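PDB 4MAD: beta-galactosidase from Bacillus circulans, which probably hydrolyses terminal non-reducing beta-D-galactose residues in beta-D-galactosides. Local coordinates for residues E64-W69 / C245-H250; C110-F115 / T311-D316; F253-E258 / G298-E303; G289-G294 / L319-D324. All blocks are in the same frame, centred on the assembly; numbering follows the deposited sequence.

In the fold
All four contacts lie in the N-terminal glycosyl hydrolase family 35 barrel. Contact 1 joins strands 62-66 and 244-249, the second and seventh of its eight parallel strands, while contacts 2, 3 and 4 lie among the segments that follow the third, seventh and eighth. Contact 2 is the hub: its centre is about 11 Å from that of contact 1 and about 10 Å from those of contacts 3 and 4, and it touches all three, whereas the centres of contacts 1 and 3 are about 19 Å apart. Along the chain, contacts 1 and 2 cross, as do 2 and 4, and contact 3 is nested within contact 2. The set thus runs from the predicted nucleophile outward to the all-beta part.

Contact 1: E64-W69 / C245-H250; sequences ETYVAW and CMEFWH
Y66 and E247 meet across the barrel, phenol hydroxyl against carboxylate: Y66 OH is 3.0 Å from E247 OE2. The two side chains cross at about a right angle, the carboxylate plane stands 87° from the ring plane, and OE2 lies oblique to the ring. E247 reaches it because its chain is extended beyond CG (chi2 175°). Each of the two oxygens also has a partner further afield: Y66 OH is hydrogen-bonded to N170 OD1, and E247 OE2 forms a salt bridge with R104. The other carboxylate oxygen is held within its own segment, where W249 NE1 donates to the anti lone pair of E247 OE1 over 2.9 Å, with the acceptor in the indole plane and an N-H...O angle of 159°. Gripped at both oxygens, the carboxylate has little liberty to rotate. This is the tight, buried part. Behind it E64 and M246 approach more loosely, with no direct contact across the segments, but N283 ND2 bonds both E64 OE1 and M246 O and so bridges the two segments. The more open side is that of W249, which is partly exposed. E247 is the predicted nucleophile, and the side chain of E171, the predicted proton donor, is about 4 Å from that of E247, an arrangement typical of the paired-glutamate site of retaining clan GH-A (beta/alpha)8 barrels.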
# COMPACT_ATOMS: atom_id res chain seq x y z
N GLU A 64 -1.02 7.65 14.94
CA GLU A 64 0.10 7.94 14.11
C GLU A 64 -0.23 7.51 12.70
O GLU A 64 -0.70 6.44 12.51
CB GLU A 64 1.33 7.20 14.59
CG GLU A 64 2.53 7.28 13.72
CD GLU A 64 2.49 6.22 12.62
OE1 GLU A 64 2.36 5.05 12.93
OE2 GLU A 64 2.58 6.62 11.47
N THR A 65 0.06 8.36 11.73
CA THR A 65 -0.11 8.00 10.36
C THR A 65 1.06 8.44 9.51
O THR A 65 1.61 9.45 9.73
CB THR A 65 -1.37 8.61 9.76
OG1 THR A 65 -1.60 8.09 8.46
CG2 THR A 65 -1.25 10.09 9.70
N TYR A 66 1.38 7.65 8.51
CA TYR A 66 2.22 8.07 7.43
C TYR A 66 1.45 9.01 6.52
O TYR A 66 0.27 9.09 6.63
CB TYR A 66 2.64 6.90 6.57
CG TYR A 66 3.72 6.01 7.09
CD1 TYR A 66 4.96 6.49 7.39
CD2 TYR A 66 3.52 4.66 7.19
CE1 TYR A 66 5.95 5.64 7.83
CE2 TYR A 66 4.48 3.85 7.62
CZ TYR A 66 5.71 4.32 7.94
OH TYR A 66 6.68 3.46 8.40
N VAL A 67 2.16 9.72 5.65
CA VAL A 67 1.59 10.48 4.54
C VAL A 67 2.04 9.90 3.22
O VAL A 67 3.18 9.79 3.02
CB VAL A 67 2.05 11.95 4.52
CG1 VAL A 67 1.38 12.66 3.46
CG2 VAL A 67 1.81 12.64 5.86
N ALA A 68 1.12 9.60 2.31
CA ALA A 68 1.43 8.90 1.10
C ALA A 68 1.59 9.90 -0.05
O ALA A 68 0.65 10.36 -0.59
CB ALA A 68 0.33 7.94 0.79
N TRP A 69 2.82 10.19 -0.42
CA TRP A 69 3.09 11.18 -1.44
C TRP A 69 2.41 10.81 -2.76
O TRP A 69 1.79 11.60 -3.32
CB TRP A 69 4.60 11.28 -1.65
CG TRP A 69 5.11 12.29 -2.63
CD1 TRP A 69 4.40 13.16 -3.36
CD2 TRP A 69 6.48 12.49 -3.00
NE1 TRP A 69 5.23 13.92 -4.15
CE2 TRP A 69 6.52 13.52 -3.94
CE3 TRP A 69 7.68 11.92 -2.61
CZ2 TRP A 69 7.70 13.97 -4.48
CZ3 TRP A 69 8.85 12.38 -3.17
CH2 TRP A 69 8.84 13.39 -4.08
N CYS A 245 9.33 2.79 21.19
CA CYS A 245 9.22 1.88 20.08
C CYS A 245 8.25 2.49 19.10
O CYS A 245 7.11 2.48 19.31
CB CYS A 245 8.65 0.56 20.55
SG CYS A 245 8.39 -0.61 19.24
N MET A 246 8.76 3.10 18.06
CA MET A 246 7.92 3.75 17.08
C MET A 246 7.06 2.86 16.16
O MET A 246 6.07 3.30 15.70
CB MET A 246 8.73 4.78 16.32
CG MET A 246 7.96 5.57 15.44
SD MET A 246 6.71 6.65 16.11
CE MET A 246 7.53 7.36 17.46
N GLU A 247 7.49 1.63 15.94
CA GLU A 247 6.70 0.59 15.35
C GLU A 247 6.88 -0.71 16.16
O GLU A 247 7.87 -1.31 16.12
CB GLU A 247 7.06 0.35 13.88
CG GLU A 247 7.10 1.59 13.02
CD GLU A 247 7.60 1.33 11.60
OE1 GLU A 247 7.82 0.16 11.27
OE2 GLU A 247 7.82 2.30 10.90
N PHE A 248 5.88 -1.07 16.92
CA PHE A 248 5.83 -2.36 17.58
C PHE A 248 5.00 -3.24 16.65
O PHE A 248 3.80 -3.11 16.59
CB PHE A 248 5.20 -2.23 18.97
CG PHE A 248 4.85 -3.53 19.65
CD1 PHE A 248 5.62 -4.65 19.54
CD2 PHE A 248 3.74 -3.62 20.46
CE1 PHE A 248 5.24 -5.80 20.20
CE2 PHE A 248 3.41 -4.76 21.06
CZ PHE A 248 4.18 -5.83 20.94
N TRP A 249 5.69 -4.13 15.96
CA TRP A 249 5.08 -4.97 14.96
C TRP A 249 4.39 -6.12 15.70
O TRP A 249 4.92 -7.17 15.84
CB TRP A 249 6.12 -5.51 13.95
CG TRP A 249 6.91 -4.45 13.30
CD1 TRP A 249 6.45 -3.32 12.84
CD2 TRP A 249 8.31 -4.45 13.05
NE1 TRP A 249 7.45 -2.57 12.32
CE2 TRP A 249 8.62 -3.25 12.45
CE3 TRP A 249 9.34 -5.35 13.30
CZ2 TRP A 249 9.89 -2.92 12.09
CZ3 TRP A 249 10.59 -5.00 12.95
CH2 TRP A 249 10.86 -3.81 12.35
N HIS A 250 3.20 -5.86 16.17
CA HIS A 250 2.49 -6.85 16.98
C HIS A 250 1.74 -7.85 16.12
O HIS A 250 1.17 -8.78 16.59
CB HIS A 250 1.53 -6.19 17.95
CG HIS A 250 0.31 -5.66 17.30
ND1 HIS A 250 0.31 -4.53 16.52
CD2 HIS A 250 -0.94 -6.13 17.25
CE1 HIS A 250 -0.89 -4.31 16.06
NE2 HIS A 250 -1.67 -5.27 16.48

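Contact 2: C110-F115 / T311-D316; sequences CAEWEF and TSYDYD
The Y313 ring meets E112 OE1 at its edge, in the ring plane, while one of its faces is covered by Y315, whose CD1 stands 3.7 Å above the plane, offset toward the rim. Y315 in turn has Y313 CE1 and a water at its own edge, so the two tyrosines meet edge to face. The carboxylate of E112 lies nearly coplanar with the Y313 ring, 29° apart, although the two side chains cross at about a right angle. Y313 OH donates to the anti lone pair of E112 OE1 over 2.6 Å. A bend at chi2 (80°) turns the carboxylate back to this hydroxyl. Nearer the backbone, E112 CB packs 3.7 Å from Y313 CE1. The same carboxylate oxygen takes a second bond from the water, whose oxygen is 2.7 Å from E112 OE1; that water accepts from Y315 OH at 2.5 Å, so both tyrosines grip one oxygen, one directly and one through solvent. A111 O comes within 2.8 Å of Y313 OH, obliquely to the ring, and accepts a hydrogen bond from R42. Y285 OH is a further partner of the Y313 hydroxyl. An ST turn at S312 and an Asx turn at D314 shape the tyrosine-bearing loop. E112 lines a pocket holding a 2-(2-methoxyethoxy)ethanol molecule. The contact thus ties the loop between strand 100-104 and helix 135-152 to the one between strand 306-308 and helix 327-339, with G298, just before strand 299-301, bonded to the backbone of E112.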
# COMPACT_ATOMS: atom_id res chain seq x y z
N CYS A 110 7.67 3.58 3.11
CA CYS A 110 7.82 2.14 3.12
C CYS A 110 6.38 1.68 3.32
O CYS A 110 5.56 1.94 2.53
CB CYS A 110 8.73 1.68 4.23
SG CYS A 110 9.14 -0.04 4.08
N ALA A 111 6.13 0.97 4.42
CA ALA A 111 4.77 0.66 4.86
C ALA A 111 4.02 -0.47 4.12
O ALA A 111 2.89 -0.80 4.48
CB ALA A 111 3.92 1.93 4.86
N GLU A 112 4.64 -1.06 3.10
CA GLU A 112 4.01 -2.11 2.35
C GLU A 112 3.02 -1.50 1.36
O GLU A 112 2.00 -2.04 1.14
CB GLU A 112 3.29 -3.09 3.27
CG GLU A 112 4.18 -4.02 4.01
CD GLU A 112 4.81 -3.41 5.20
OE1 GLU A 112 4.12 -3.04 6.10
OE2 GLU A 112 5.99 -3.36 5.30
N TRP A 113 3.37 -0.35 0.83
CA TRP A 113 2.55 0.48 -0.04
C TRP A 113 3.29 0.77 -1.33
O TRP A 113 4.46 0.91 -1.31
CB TRP A 113 2.27 1.82 0.67
CG TRP A 113 1.36 2.76 0.03
CD1 TRP A 113 1.70 3.91 -0.61
CD2 TRP A 113 -0.06 2.73 0.02
NE1 TRP A 113 0.62 4.55 -1.05
CE2 TRP A 113 -0.48 3.84 -0.71
CE3 TRP A 113 -1.01 1.84 0.49
CZ2 TRP A 113 -1.81 4.10 -0.92
CZ3 TRP A 113 -2.31 2.10 0.24
CH2 TRP A 113 -2.71 3.23 -0.43
N GLU A 114 2.57 0.96 -2.42
CA GLU A 114 3.19 1.01 -3.73
C GLU A 114 4.38 1.98 -3.71
O GLU A 114 4.24 3.09 -3.35
CB GLU A 114 2.17 1.51 -4.75
CG GLU A 114 1.99 0.68 -5.98
CD GLU A 114 2.95 1.01 -7.09
OE1 GLU A 114 3.17 0.15 -7.93
OE2 GLU A 114 3.45 2.11 -7.08
N PHE A 115 5.54 1.46 -4.07
CA PHE A 115 6.75 2.26 -4.31
C PHE A 115 7.17 2.99 -3.04
O PHE A 115 7.82 3.97 -3.05
CB PHE A 115 6.56 3.22 -5.50
CG PHE A 115 7.86 3.74 -6.17
CD1 PHE A 115 9.08 3.29 -5.82
CD2 PHE A 115 7.81 4.64 -7.23
CE1 PHE A 115 10.22 3.76 -6.47
CE2 PHE A 115 8.94 5.12 -7.83
CZ PHE A 115 10.11 4.70 -7.47
N THR A 311 -3.95 -7.64 -1.01
CA THR A 311 -4.89 -6.55 -0.87
C THR A 311 -5.25 -6.16 0.58
O THR A 311 -5.19 -5.04 0.93
CB THR A 311 -6.21 -6.89 -1.60
OG1 THR A 311 -5.94 -7.13 -2.94
CG2 THR A 311 -7.19 -5.72 -1.44
N SER A 312 -5.64 -7.13 1.38
CA SER A 312 -5.95 -6.91 2.75
C SER A 312 -4.72 -6.42 3.50
O SER A 312 -3.68 -6.95 3.34
CB SER A 312 -6.41 -8.19 3.47
OG SER A 312 -6.54 -8.04 4.85
N TYR A 313 -4.91 -5.43 4.35
CA TYR A 313 -3.92 -5.00 5.31
C TYR A 313 -4.39 -5.18 6.74
O TYR A 313 -4.07 -4.41 7.56
CB TYR A 313 -3.45 -3.60 5.06
CG TYR A 313 -2.05 -3.26 5.49
CD1 TYR A 313 -0.95 -3.97 5.06
CD2 TYR A 313 -1.82 -2.19 6.28
CE1 TYR A 313 0.30 -3.63 5.45
CE2 TYR A 313 -0.58 -1.85 6.66
CZ TYR A 313 0.50 -2.56 6.25
OH TYR A 313 1.73 -2.13 6.62
N ASP A 314 -5.11 -6.25 6.99
CA ASP A 314 -5.71 -6.51 8.27
C ASP A 314 -4.60 -6.52 9.27
O ASP A 314 -4.73 -5.89 10.22
CB ASP A 314 -6.36 -7.89 8.22
CG ASP A 314 -6.95 -8.37 9.56
OD1 ASP A 314 -8.16 -8.37 9.67
OD2 ASP A 314 -6.20 -8.80 10.41
N TYR A 315 -3.52 -7.22 9.02
CA TYR A 315 -2.25 -7.15 9.76
C TYR A 315 -2.33 -7.89 11.10
O TYR A 315 -1.50 -7.76 11.92
CB TYR A 315 -1.85 -5.69 10.03
CG TYR A 315 -0.37 -5.45 10.07
CD1 TYR A 315 0.30 -5.02 8.98
CD2 TYR A 315 0.34 -5.67 11.19
CE1 TYR A 315 1.64 -4.81 9.00
CE2 TYR A 315 1.66 -5.47 11.24
CZ TYR A 315 2.30 -5.04 10.15
OH TYR A 315 3.63 -4.84 10.23
N ASP A 316 -3.40 -8.62 11.32
CA ASP A 316 -3.66 -9.14 12.63
C ASP A 316 -3.69 -7.96 13.60
O ASP A 316 -3.25 -8.04 14.69
CB ASP A 316 -2.64 -10.16 13.08
CG ASP A 316 -3.17 -11.03 14.18
OD1 ASP A 316 -4.36 -11.17 14.27
OD2 ASP A 316 -2.37 -11.60 14.89
O HOH W 1 5.15 -3.77 8.49

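Contact 3: F253-E258 / G298-E303; sequences FDHWGE and GANHNE
N300, on the first strand of the beta hairpin formed by 299-301 and 306-308, points its amide at two rings of F253-E258, the loop that follows the seventh barrel strand. F253 and N300 come from opposite directions, and their ring and amide planes are 31° apart. N300 ND2 arrives at the edge of the phenyl ring, near its plane, 3.7 Å from F253 CE1 and 4.0 Å from F253 CZ. H255 crosses N300 at about a right angle instead: its imidazole plane stands 73° from the amide, and the amide nitrogen lies against the ring edge, in the plane of the imidazole. The amide nitrogen thus faces two ring edges at once and stacks on neither ring. F253 takes up its place with CG between the backbone N and the carbonyl carbon (chi1 60°), and its side chain lies about 4 Å from the bound 2-(2-methoxyethoxy)ethanol, beside E112. Q307 of the partner strand touches both H255 and N300, closing the contact from the hairpin side. H255 opens a type II beta turn that ends at E258, where E258 N donates to H255 O over 3.1 Å and G257 supplies the positive phi of the turn. The turn is also tied by a side chain: H255 N donates to E258 OE1 at 2.9 Å, reaching the oxygen from above the carboxylate plane.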
# COMPACT_ATOMS: atom_id res chain seq x y z
N PHE A 253 2.23 -8.71 7.90
CA PHE A 253 1.52 -8.64 6.63
C PHE A 253 1.82 -9.84 5.74
O PHE A 253 2.72 -10.56 6.00
CB PHE A 253 1.89 -7.42 5.84
CG PHE A 253 3.30 -7.36 5.52
CD1 PHE A 253 3.77 -7.70 4.30
CD2 PHE A 253 4.17 -6.98 6.47
CE1 PHE A 253 5.09 -7.65 4.06
CE2 PHE A 253 5.46 -6.96 6.24
CZ PHE A 253 5.92 -7.30 5.02
N ASP A 254 1.01 -10.00 4.71
CA ASP A 254 1.07 -11.16 3.86
C ASP A 254 1.45 -10.81 2.41
O ASP A 254 1.06 -9.82 1.91
CB ASP A 254 -0.30 -11.81 3.77
CG ASP A 254 -0.78 -12.37 5.07
OD1 ASP A 254 0.01 -12.60 5.94
OD2 ASP A 254 -1.98 -12.57 5.18
N HIS A 255 2.21 -11.71 1.81
CA HIS A 255 2.42 -11.74 0.37
C HIS A 255 1.56 -12.84 -0.28
O HIS A 255 1.28 -13.83 0.32
CB HIS A 255 3.87 -12.06 0.01
CG HIS A 255 4.91 -11.20 0.67
ND1 HIS A 255 5.01 -9.85 0.46
CD2 HIS A 255 5.94 -11.51 1.47
CE1 HIS A 255 6.04 -9.37 1.10
NE2 HIS A 255 6.64 -10.36 1.70
N TRP A 256 1.22 -12.69 -1.55
CA TRP A 256 0.45 -13.72 -2.19
C TRP A 256 1.23 -15.05 -2.14
O TRP A 256 2.37 -15.07 -2.32
CB TRP A 256 0.10 -13.35 -3.64
CG TRP A 256 -0.84 -12.22 -3.74
CD1 TRP A 256 -0.56 -10.98 -4.13
CD2 TRP A 256 -2.23 -12.24 -3.45
NE1 TRP A 256 -1.67 -10.21 -4.11
CE2 TRP A 256 -2.73 -10.96 -3.69
CE3 TRP A 256 -3.12 -13.22 -3.03
CZ2 TRP A 256 -4.06 -10.64 -3.51
CZ3 TRP A 256 -4.41 -12.89 -2.83
CH2 TRP A 256 -4.88 -11.61 -3.06
N GLY A 257 0.55 -16.12 -1.81
CA GLY A 257 1.15 -17.42 -1.70
C GLY A 257 1.63 -17.85 -0.33
O GLY A 257 1.94 -18.99 -0.13
N GLU A 258 1.68 -16.90 0.59
CA GLU A 258 2.03 -17.16 1.99
C GLU A 258 0.87 -17.65 2.84
O GLU A 258 -0.21 -17.48 2.47
CB GLU A 258 2.64 -15.93 2.61
CG GLU A 258 3.98 -15.67 2.09
CD GLU A 258 4.58 -14.37 2.52
OE1 GLU A 258 3.94 -13.58 3.22
OE2 GLU A 258 5.69 -14.14 2.11
N GLY A 298 2.06 -2.63 -1.96
CA GLY A 298 3.48 -2.70 -2.13
C GLY A 298 4.04 -4.09 -2.45
O GLY A 298 3.32 -4.94 -2.75
N ALA A 299 5.34 -4.24 -2.37
CA ALA A 299 6.03 -5.50 -2.58
C ALA A 299 7.39 -5.51 -1.92
O ALA A 299 7.86 -4.52 -1.52
CB ALA A 299 6.18 -5.80 -4.01
N ASN A 300 7.96 -6.69 -1.85
CA ASN A 300 9.28 -6.89 -1.35
C ASN A 300 10.04 -7.74 -2.35
O ASN A 300 9.50 -8.22 -3.30
CB ASN A 300 9.29 -7.57 0.01
CG ASN A 300 8.76 -6.67 1.09
OD1 ASN A 300 9.44 -5.85 1.58
ND2 ASN A 300 7.55 -6.83 1.39
N HIS A 301 11.33 -7.82 -2.14
CA HIS A 301 12.18 -8.66 -2.94
C HIS A 301 13.19 -9.30 -1.99
O HIS A 301 13.85 -8.62 -1.32
CB HIS A 301 12.88 -7.80 -4.00
CG HIS A 301 13.41 -8.58 -5.15
ND1 HIS A 301 14.40 -9.52 -5.01
CD2 HIS A 301 13.07 -8.59 -6.45
CE1 HIS A 301 14.66 -10.06 -6.17
NE2 HIS A 301 13.87 -9.51 -7.07
N ASN A 302 13.32 -10.60 -1.97
CA ASN A 302 14.36 -11.14 -1.13
C ASN A 302 15.60 -11.26 -2.00
O ASN A 302 15.73 -10.57 -2.95
CB ASN A 302 13.96 -12.39 -0.38
CG ASN A 302 13.51 -13.49 -1.26
OD1 ASN A 302 12.90 -14.44 -0.81
ND2 ASN A 302 13.79 -13.38 -2.51
N GLU A 303 16.48 -12.01 -1.69
CA GLU A 303 17.54 -11.91 -2.70
C GLU A 303 17.21 -12.61 -4.01
O GLU A 303 17.88 -12.44 -4.99
CB GLU A 303 18.84 -12.49 -2.14
CG GLU A 303 19.41 -11.70 -0.97
CD GLU A 303 19.69 -10.25 -1.32
OE1 GLU A 303 20.17 -9.99 -2.44
OE2 GLU A 303 19.42 -9.38 -0.47

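Contact 4: G289-G294 / L319-D324; sequences GGTNFG and LTESGD
The loop after the last barrel strand, 281-284, meets the turn ahead of helix 327-339, and the link is made by T291 and E321. T291 OG1 donates to the anti lone pair of E321 OE2 over 2.6 Å. With E321 CG anti to the backbone N (chi1 170°), that carbon is set 3.4 Å from G290 O, and the extended chain beyond it carries OE2 on to T291. The backbones are close, with G290 CA and E321 CA 4.2 Å apart. The other oxygen, E321 OE1, is hydrogen-bonded to S312 OG, so both carboxylate oxygens are engaged in this buried place, which probably suits a charged group. A water bridges the segments nearby, accepting from G289 N at 2.9 Å and donating to L319 O at 2.8 Å. On the flank of T291, its CB rests 3.7 Å above the F293 ring plane. Y560, on strand 558-561 of the C-terminal all-beta part, touches T291, E321 and S322. E321 itself is set by a tight reversal: G323 N bonds T320 O, T320 N bonds D324 O, and G323 has positive phi, the pattern of a type I turn with a G1 bulge.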
# COMPACT_ATOMS: atom_id res chain seq x y z
N GLY A 289 -5.20 -1.64 10.50
CA GLY A 289 -4.57 -1.77 9.22
C GLY A 289 -5.34 -1.48 7.95
O GLY A 289 -4.92 -0.79 7.10
N GLY A 290 -6.54 -2.01 7.91
CA GLY A 290 -7.43 -1.74 6.81
C GLY A 290 -7.05 -2.43 5.53
O GLY A 290 -6.72 -3.55 5.61
N THR A 291 -7.10 -1.72 4.40
CA THR A 291 -7.02 -2.30 3.08
C THR A 291 -6.12 -1.54 2.10
O THR A 291 -6.16 -0.36 2.10
CB THR A 291 -8.44 -2.43 2.46
OG1 THR A 291 -9.37 -2.84 3.48
CG2 THR A 291 -8.40 -3.36 1.29
N ASN A 292 -5.37 -2.28 1.28
CA ASN A 292 -4.73 -1.77 0.08
C ASN A 292 -5.73 -1.81 -1.08
O ASN A 292 -5.82 -2.74 -1.78
CB ASN A 292 -3.47 -2.56 -0.27
CG ASN A 292 -2.51 -2.68 0.89
OD1 ASN A 292 -2.26 -1.73 1.55
ND2 ASN A 292 -1.94 -3.83 1.06
N PHE A 293 -6.50 -0.75 -1.21
CA PHE A 293 -7.50 -0.69 -2.23
C PHE A 293 -6.77 -0.52 -3.60
O PHE A 293 -5.63 -0.22 -3.65
CB PHE A 293 -8.51 0.47 -2.00
CG PHE A 293 -9.44 0.29 -0.81
CD1 PHE A 293 -10.37 -0.70 -0.76
CD2 PHE A 293 -9.39 1.16 0.24
CE1 PHE A 293 -11.17 -0.82 0.31
CE2 PHE A 293 -10.20 1.01 1.28
CZ PHE A 293 -11.07 0.02 1.31
N GLY A 294 -7.51 -0.75 -4.68
CA GLY A 294 -7.00 -0.52 -6.00
C GLY A 294 -5.71 -1.27 -6.26
O GLY A 294 -5.59 -2.41 -5.98
N LEU A 319 -7.81 -3.86 15.45
CA LEU A 319 -9.07 -3.92 14.70
C LEU A 319 -8.87 -4.74 13.47
O LEU A 319 -7.83 -4.73 12.93
CB LEU A 319 -9.52 -2.55 14.26
CG LEU A 319 -9.57 -1.50 15.34
CD1 LEU A 319 -10.19 -0.29 14.82
CD2 LEU A 319 -10.28 -2.00 16.50
N THR A 320 -9.89 -5.45 13.03
CA THR A 320 -9.78 -6.29 11.84
C THR A 320 -9.81 -5.38 10.63
O THR A 320 -10.06 -4.23 10.75
CB THR A 320 -10.94 -7.24 11.69
OG1 THR A 320 -12.10 -6.50 11.45
CG2 THR A 320 -11.11 -8.11 12.90
N GLU A 321 -9.65 -5.93 9.44
CA GLU A 321 -9.61 -5.09 8.22
C GLU A 321 -10.87 -4.28 8.11
O GLU A 321 -10.82 -3.16 7.77
CB GLU A 321 -9.48 -5.92 6.96
CG GLU A 321 -9.69 -5.13 5.65
CD GLU A 321 -9.39 -5.95 4.38
OE1 GLU A 321 -9.21 -7.15 4.56
OE2 GLU A 321 -9.33 -5.40 3.28
N SER A 322 -12.00 -4.87 8.48
CA SER A 322 -13.26 -4.16 8.45
C SER A 322 -13.60 -3.37 9.69
O SER A 322 -14.65 -2.79 9.76
CB SER A 322 -14.41 -5.09 8.17
OG SER A 322 -14.49 -6.05 9.13
N GLY A 323 -12.69 -3.33 10.64
CA GLY A 323 -12.83 -2.50 11.79
C GLY A 323 -13.35 -3.14 13.06
O GLY A 323 -13.62 -2.44 13.96
N ASP A 324 -13.49 -4.45 13.11
CA ASP A 324 -13.98 -5.11 14.29
C ASP A 324 -12.95 -5.17 15.40
O ASP A 324 -11.82 -5.37 15.16
CB ASP A 324 -14.43 -6.54 13.98
CG ASP A 324 -15.51 -6.60 12.94
OD1 ASP A 324 -16.19 -5.63 12.76
OD2 ASP A 324 -15.65 -7.63 12.32
O HOH W 2 -6.74 -4.07 10.48